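Local structure of putative cathepsin d (Ixodes ricinus, 5N7Q) at residues A[21-33]-A[57-69]. The protein probably cleaves proteins as a cathepsin D-like aspartic endopeptidase of the pepsin family, and is bound here by the inhibitor pepstatin A. Residues are numbered along the deposited sequence; the frame is centred on the assembly and turned at random.
Sequences PISIGTPPQDFQV and HHRYDSSKSSTYE
Q29 reaches from the start of its strand to the backbone of D61 and grips it with both ends of its amide. Its CB points at the 57-69 loop, and with CG anti to the carbonyl carbon (chi1 -61°) the chain runs out extended to CD. OE1 takes the D61 N-H on a lone pair in a nearly straight bond (2.9 Å, 173°) and also accepts from a water shared with R59 O. NE2 donates to D61 O at 3.0 Å from above its carbonyl plane, while K64 N arrives from the opposite face; a second water ties NE2 to P27 O and K64 O. Two bonds to one residue fix the amide's rotation.

Beside it, CG2 of I24 meets CE1 of Y60 at 3.5 Å, and the edge of the F31 ring abuts the R59-Y60 backbone. At the hairpin turn, T26 N donates to S65 OG (3.1 Å) and T26 O accepts from S66 N (3.0 Å), in the type I turn S65 to Y68. The carboxylate of D91, on strand 82-95, is hydrogen-bonded to S65 OG, T67 OG1 and Y60 OH. The arrangement joins the four-residue turn (G25 to P28, cis before P27) of the 17-24/29-36 beta hairpin to the loop preceding strand 69-79 in the N-terminal lobe of the pepsin fold.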
loop_
_atom_site.group_PDB
_atom_site.type_symbol
_atom_site.label_atom_id
_atom_site.label_comp_id
_atom_site.label_asym_id
_atom_site.label_seq_id
_atom_site.Cartn_x
_atom_site.Cartn_y
_atom_site.Cartn_z
ATOM N N PRO A 21 -7.279 -10.140 7.462
ATOM C CA PRO A 21 -7.920 -10.173 8.759
ATOM C C PRO A 21 -7.062 -9.755 9.953
ATOM O O PRO A 21 -5.877 -10.051 10.015
ATOM C CB PRO A 21 -8.313 -11.641 8.894
ATOM C CG PRO A 21 -7.217 -12.350 8.178
ATOM C CD PRO A 21 -6.983 -11.498 6.973
ATOM N N ILE A 22 -7.713 -9.069 10.891
ATOM C CA ILE A 22 -7.128 -8.802 12.209
ATOM C C ILE A 22 -8.240 -8.975 13.215
ATOM O O ILE A 22 -9.395 -9.004 12.845
ATOM C CB ILE A 22 -6.469 -7.398 12.362
ATOM C CG1 ILE A 22 -7.486 -6.244 12.290
ATOM C CG2 ILE A 22 -5.353 -7.214 11.330
ATOM C CD1 ILE A 22 -6.931 -4.868 12.654
ATOM N N SER A 23 -7.859 -9.067 14.476
ATOM C CA SER A 23 -8.854 -8.901 15.539
ATOM C C SER A 23 -8.401 -7.906 16.551
ATOM O O SER A 23 -7.197 -7.640 16.710
ATOM C CB SER A 23 -9.208 -10.233 16.216
ATOM O OG SER A 23 -8.204 -10.702 17.092
ATOM N N ILE A 24 -9.401 -7.334 17.237
ATOM C CA ILE A 24 -9.187 -6.379 18.308
ATOM C C ILE A 24 -9.987 -6.858 19.513
ATOM O O ILE A 24 -11.133 -7.259 19.376
ATOM C CB ILE A 24 -9.672 -4.966 17.922
ATOM C CG1 ILE A 24 -9.067 -4.481 16.585
ATOM C CG2 ILE A 24 -9.427 -3.971 19.050
ATOM C CD1 ILE A 24 -7.592 -4.124 16.572
ATOM N N GLY A 25 -9.394 -6.768 20.699
ATOM C CA GLY A 25 -10.173 -6.854 21.952
ATOM C C GLY A 25 -10.284 -8.261 22.469
ATOM O O GLY A 25 -9.801 -9.226 21.865
ATOM N N THR A 26 -10.926 -8.356 23.632
ATOM C CA THR A 26 -11.041 -9.608 24.386
ATOM C C THR A 26 -12.505 -9.745 24.835
ATOM O O THR A 26 -12.954 -8.948 25.631
ATOM C CB THR A 26 -10.121 -9.595 25.618
ATOM O OG1 THR A 26 -8.784 -9.236 25.200
ATOM C CG2 THR A 26 -10.099 -10.934 26.282
ATOM N N PRO A 27 -13.263 -10.703 24.311
ATOM C CA PRO A 27 -12.831 -11.648 23.282
ATOM C C PRO A 27 -12.622 -10.964 21.923
ATOM O O PRO A 27 -13.013 -9.812 21.758
ATOM C CB PRO A 27 -14.007 -12.634 23.204
ATOM C CG PRO A 27 -15.178 -11.861 23.675
ATOM C CD PRO A 27 -14.667 -10.916 24.712
ATOM N N PRO A 28 -12.025 -11.682 20.962
ATOM C CA PRO A 28 -11.694 -11.052 19.674
ATOM C C PRO A 28 -12.891 -10.547 18.886
ATOM O O PRO A 28 -13.915 -11.241 18.763
ATOM C CB PRO A 28 -10.979 -12.177 18.912
ATOM C CG PRO A 28 -10.422 -13.054 19.989
ATOM C CD PRO A 28 -11.471 -13.041 21.054
ATOM N N GLN A 29 -12.774 -9.324 18.383
ATOM C CA GLN A 29 -13.684 -8.761 17.395
ATOM C C GLN A 29 -12.942 -8.709 16.070
ATOM O O GLN A 29 -11.850 -8.154 15.992
ATOM C CB GLN A 29 -14.122 -7.372 17.795
ATOM C CG GLN A 29 -14.871 -7.353 19.128
ATOM C CD GLN A 29 -15.217 -5.946 19.578
ATOM O OE1 GLN A 29 -15.623 -5.096 18.770
ATOM N NE2 GLN A 29 -15.097 -5.700 20.881
ATOM N N ASP A 30 -13.554 -9.268 15.037
ATOM C CA ASP A 30 -12.854 -9.501 13.753
ATOM C C ASP A 30 -13.103 -8.384 12.724
ATOM O O ASP A 30 -14.202 -7.866 12.602
ATOM C CB ASP A 30 -13.283 -10.834 13.180
ATOM C CG ASP A 30 -12.811 -12.015 13.995
ATOM O OD1 ASP A 30 -11.744 -11.961 14.621
ATOM O OD2 ASP A 30 -13.538 -13.044 13.980
ATOM N N PHE A 31 -12.042 -8.045 11.982
ATOM C CA PHE A 31 -12.084 -7.018 10.932
ATOM C C PHE A 31 -11.218 -7.410 9.763
ATOM O O PHE A 31 -10.410 -8.352 9.845
ATOM C CB PHE A 31 -11.556 -5.681 11.474
ATOM C CG PHE A 31 -12.272 -5.219 12.717
ATOM C CD1 PHE A 31 -11.877 -5.629 13.991
ATOM C CD2 PHE A 31 -13.367 -4.382 12.595
ATOM C CE1 PHE A 31 -12.605 -5.230 15.106
ATOM C CE2 PHE A 31 -14.078 -3.980 13.703
ATOM C CZ PHE A 31 -13.694 -4.401 14.956
ATOM N N GLN A 32 -11.428 -6.683 8.675
ATOM C CA GLN A 32 -10.538 -6.721 7.504
ATOM C C GLN A 32 -9.925 -5.367 7.337
ATOM O O GLN A 32 -10.616 -4.349 7.401
ATOM C CB GLN A 32 -11.320 -7.085 6.255
ATOM C CG GLN A 32 -11.962 -8.460 6.336
ATOM C CD GLN A 32 -10.964 -9.575 6.255
ATOM O OE1 GLN A 32 -9.881 -9.410 5.698
ATOM N NE2 GLN A 32 -11.313 -10.738 6.815
ATOM N N VAL A 33 -8.621 -5.318 7.093
ATOM C CA VAL A 33 -7.923 -4.030 6.923
ATOM C C VAL A 33 -6.961 -4.080 5.761
ATOM O O VAL A 33 -6.430 -5.121 5.433
ATOM C CB VAL A 33 -7.139 -3.617 8.191
ATOM C CG1 VAL A 33 -8.099 -3.305 9.322
ATOM C CG2 VAL A 33 -6.130 -4.666 8.647
ATOM N N HIS A 57 -20.272 -2.085 7.699
ATOM C CA HIS A 57 -18.918 -2.571 7.952
ATOM C C HIS A 57 -18.857 -3.164 9.335
ATOM O O HIS A 57 -19.812 -3.008 10.123
ATOM C CB HIS A 57 -17.885 -1.452 7.757
ATOM C CG HIS A 57 -17.677 -1.101 6.322
ATOM N ND1 HIS A 57 -18.468 -0.192 5.649
ATOM C CD2 HIS A 57 -16.813 -1.600 5.405
ATOM C CE1 HIS A 57 -18.076 -0.128 4.391
ATOM N NE2 HIS A 57 -17.090 -0.989 4.214
ATOM N N HIS A 58 -17.795 -3.905 9.636
ATOM C CA HIS A 58 -17.589 -4.383 11.002
ATOM C C HIS A 58 -17.168 -3.236 11.914
ATOM O O HIS A 58 -16.334 -2.401 11.549
ATOM C CB HIS A 58 -16.609 -5.539 11.050
ATOM C CG HIS A 58 -16.951 -6.629 10.096
ATOM N ND1 HIS A 58 -16.174 -6.903 8.993
ATOM C CD2 HIS A 58 -18.027 -7.443 10.013
ATOM C CE1 HIS A 58 -16.737 -7.870 8.291
ATOM N NE2 HIS A 58 -17.861 -8.219 8.892
ATOM N N ARG A 59 -17.791 -3.176 13.086
ATOM C CA ARG A 59 -17.558 -2.095 14.052
ATOM C C ARG A 59 -16.894 -2.607 15.318
ATOM O O ARG A 59 -17.117 -3.756 15.742
ATOM C CB ARG A 59 -18.873 -1.360 14.357
ATOM C CG ARG A 59 -19.512 -0.692 13.149
ATOM C CD ARG A 59 -20.910 -0.132 13.407
ATOM N NE ARG A 59 -21.804 -1.156 13.925
ATOM C CZ ARG A 59 -22.357 -2.157 13.230
ATOM N NH1 ARG A 59 -22.146 -2.324 11.923
ATOM N NH2 ARG A 59 -23.138 -3.039 13.872
ATOM N N TYR A 60 -16.057 -1.760 15.889
ATOM C CA TYR A 60 -15.386 -2.053 17.163
ATOM C C TYR A 60 -16.264 -1.545 18.297
ATOM O O TYR A 60 -16.617 -0.353 18.300
ATOM C CB TYR A 60 -14.050 -1.354 17.195
ATOM C CG TYR A 60 -13.390 -1.420 18.566
ATOM C CD1 TYR A 60 -12.972 -2.614 19.097
ATOM C CD2 TYR A 60 -13.210 -0.281 19.330
ATOM C CE1 TYR A 60 -12.385 -2.686 20.356
ATOM C CE2 TYR A 60 -12.586 -0.324 20.557
ATOM C CZ TYR A 60 -12.180 -1.524 21.085
ATOM O OH TYR A 60 -11.584 -1.556 22.333
ATOM N N ASP A 61 -16.596 -2.447 19.242
ATOM C CA ASP A 61 -17.388 -2.078 20.422
ATOM C C ASP A 61 -16.513 -2.233 21.675
ATOM O O ASP A 61 -16.347 -3.304 22.197
ATOM C CB ASP A 61 -18.639 -2.932 20.533
ATOM C CG ASP A 61 -19.565 -2.452 21.635
ATOM O OD1 ASP A 61 -19.135 -1.649 22.487
ATOM O OD2 ASP A 61 -20.737 -2.893 21.659
ATOM N N SER A 62 -15.965 -1.123 22.139
ATOM C CA SER A 62 -15.128 -1.119 23.336
ATOM C C SER A 62 -15.800 -1.733 24.562
ATOM O O SER A 62 -15.126 -2.316 25.404
ATOM C CB SER A 62 -14.711 0.316 23.646
ATOM O OG SER A 62 -15.839 1.138 23.864
ATOM N N SER A 63 -17.123 -1.586 24.639
ATOM C CA SER A 63 -17.849 -2.002 25.827
ATOM C C SER A 63 -17.933 -3.503 25.989
ATOM O O SER A 63 -18.279 -3.971 27.069
ATOM C CB SER A 63 -19.268 -1.396 25.831
ATOM O OG SER A 63 -20.160 -2.085 24.961
ATOM N N LYS A 64 -17.585 -4.255 24.947
ATOM C CA LYS A 64 -17.591 -5.716 24.965
ATOM C C LYS A 64 -16.188 -6.278 25.124
ATOM O O LYS A 64 -16.019 -7.483 25.114
ATOM C CB LYS A 64 -18.209 -6.249 23.669
ATOM C CG LYS A 64 -19.593 -5.706 23.341
ATOM C CD LYS A 64 -20.615 -6.011 24.421
ATOM C CE LYS A 64 -22.016 -5.581 23.971
ATOM N NZ LYS A 64 -23.029 -5.771 25.049
ATOM N N SER A 65 -15.182 -5.406 25.236
ATOM C CA SER A 65 -13.800 -5.831 25.394
ATOM C C SER A 65 -13.257 -5.560 26.799
ATOM O O SER A 65 -13.169 -4.415 27.222
ATOM C CB SER A 65 -12.894 -5.127 24.366
ATOM O OG SER A 65 -11.557 -5.514 24.602
ATOM N N SER A 66 -12.816 -6.608 27.480
ATOM C CA SER A 66 -12.258 -6.479 28.823
ATOM C C SER A 66 -10.840 -5.925 28.855
ATOM O O SER A 66 -10.333 -5.620 29.926
ATOM C CB SER A 66 -12.305 -7.829 29.527
ATOM O OG SER A 66 -11.534 -8.798 28.865
ATOM N N THR A 67 -10.183 -5.826 27.697
ATOM C CA THR A 67 -8.852 -5.257 27.585
ATOM C C THR A 67 -8.822 -3.832 27.007
ATOM O O THR A 67 -7.751 -3.215 26.914
ATOM C CB THR A 67 -7.928 -6.198 26.782
ATOM O OG1 THR A 67 -8.603 -6.624 25.607
ATOM C CG2 THR A 67 -7.539 -7.419 27.653
ATOM N N TYR A 68 -10.001 -3.298 26.647
ATOM C CA TYR A 68 -10.121 -1.918 26.206
ATOM C C TYR A 68 -9.663 -0.914 27.248
ATOM O O TYR A 68 -9.986 -1.065 28.444
ATOM C CB TYR A 68 -11.565 -1.631 25.829
ATOM C CG TYR A 68 -12.012 -0.189 25.943
ATOM C CD1 TYR A 68 -11.612 0.781 25.016
ATOM C CD2 TYR A 68 -12.855 0.200 26.997
ATOM C CE1 TYR A 68 -12.029 2.098 25.131
ATOM C CE2 TYR A 68 -13.276 1.501 27.112
ATOM C CZ TYR A 68 -12.875 2.444 26.181
ATOM O OH TYR A 68 -13.291 3.751 26.314
ATOM N N GLU A 69 -8.916 0.089 26.794
ATOM C CA GLU A 69 -8.577 1.237 27.603
ATOM C C GLU A 69 -8.917 2.486 26.840
ATOM O O GLU A 69 -8.563 2.636 25.660
ATOM C CB GLU A 69 -7.084 1.242 27.957
ATOM C CG GLU A 69 -6.626 0.050 28.774
ATOM C CD GLU A 69 -5.121 0.049 28.899
ATOM O OE1 GLU A 69 -4.619 0.712 29.824
ATOM O OE2 GLU A 69 -4.444 -0.578 28.059
HETATM O O HOH W 1 -13.493 -10.691 28.460
HETATM O O HOH W 2 -14.762 -8.036 22.632
HETATM O O HOH W 3 -18.043 -5.888 17.537
HETATM O O HOH W 4 -16.284 -6.770 14.462
#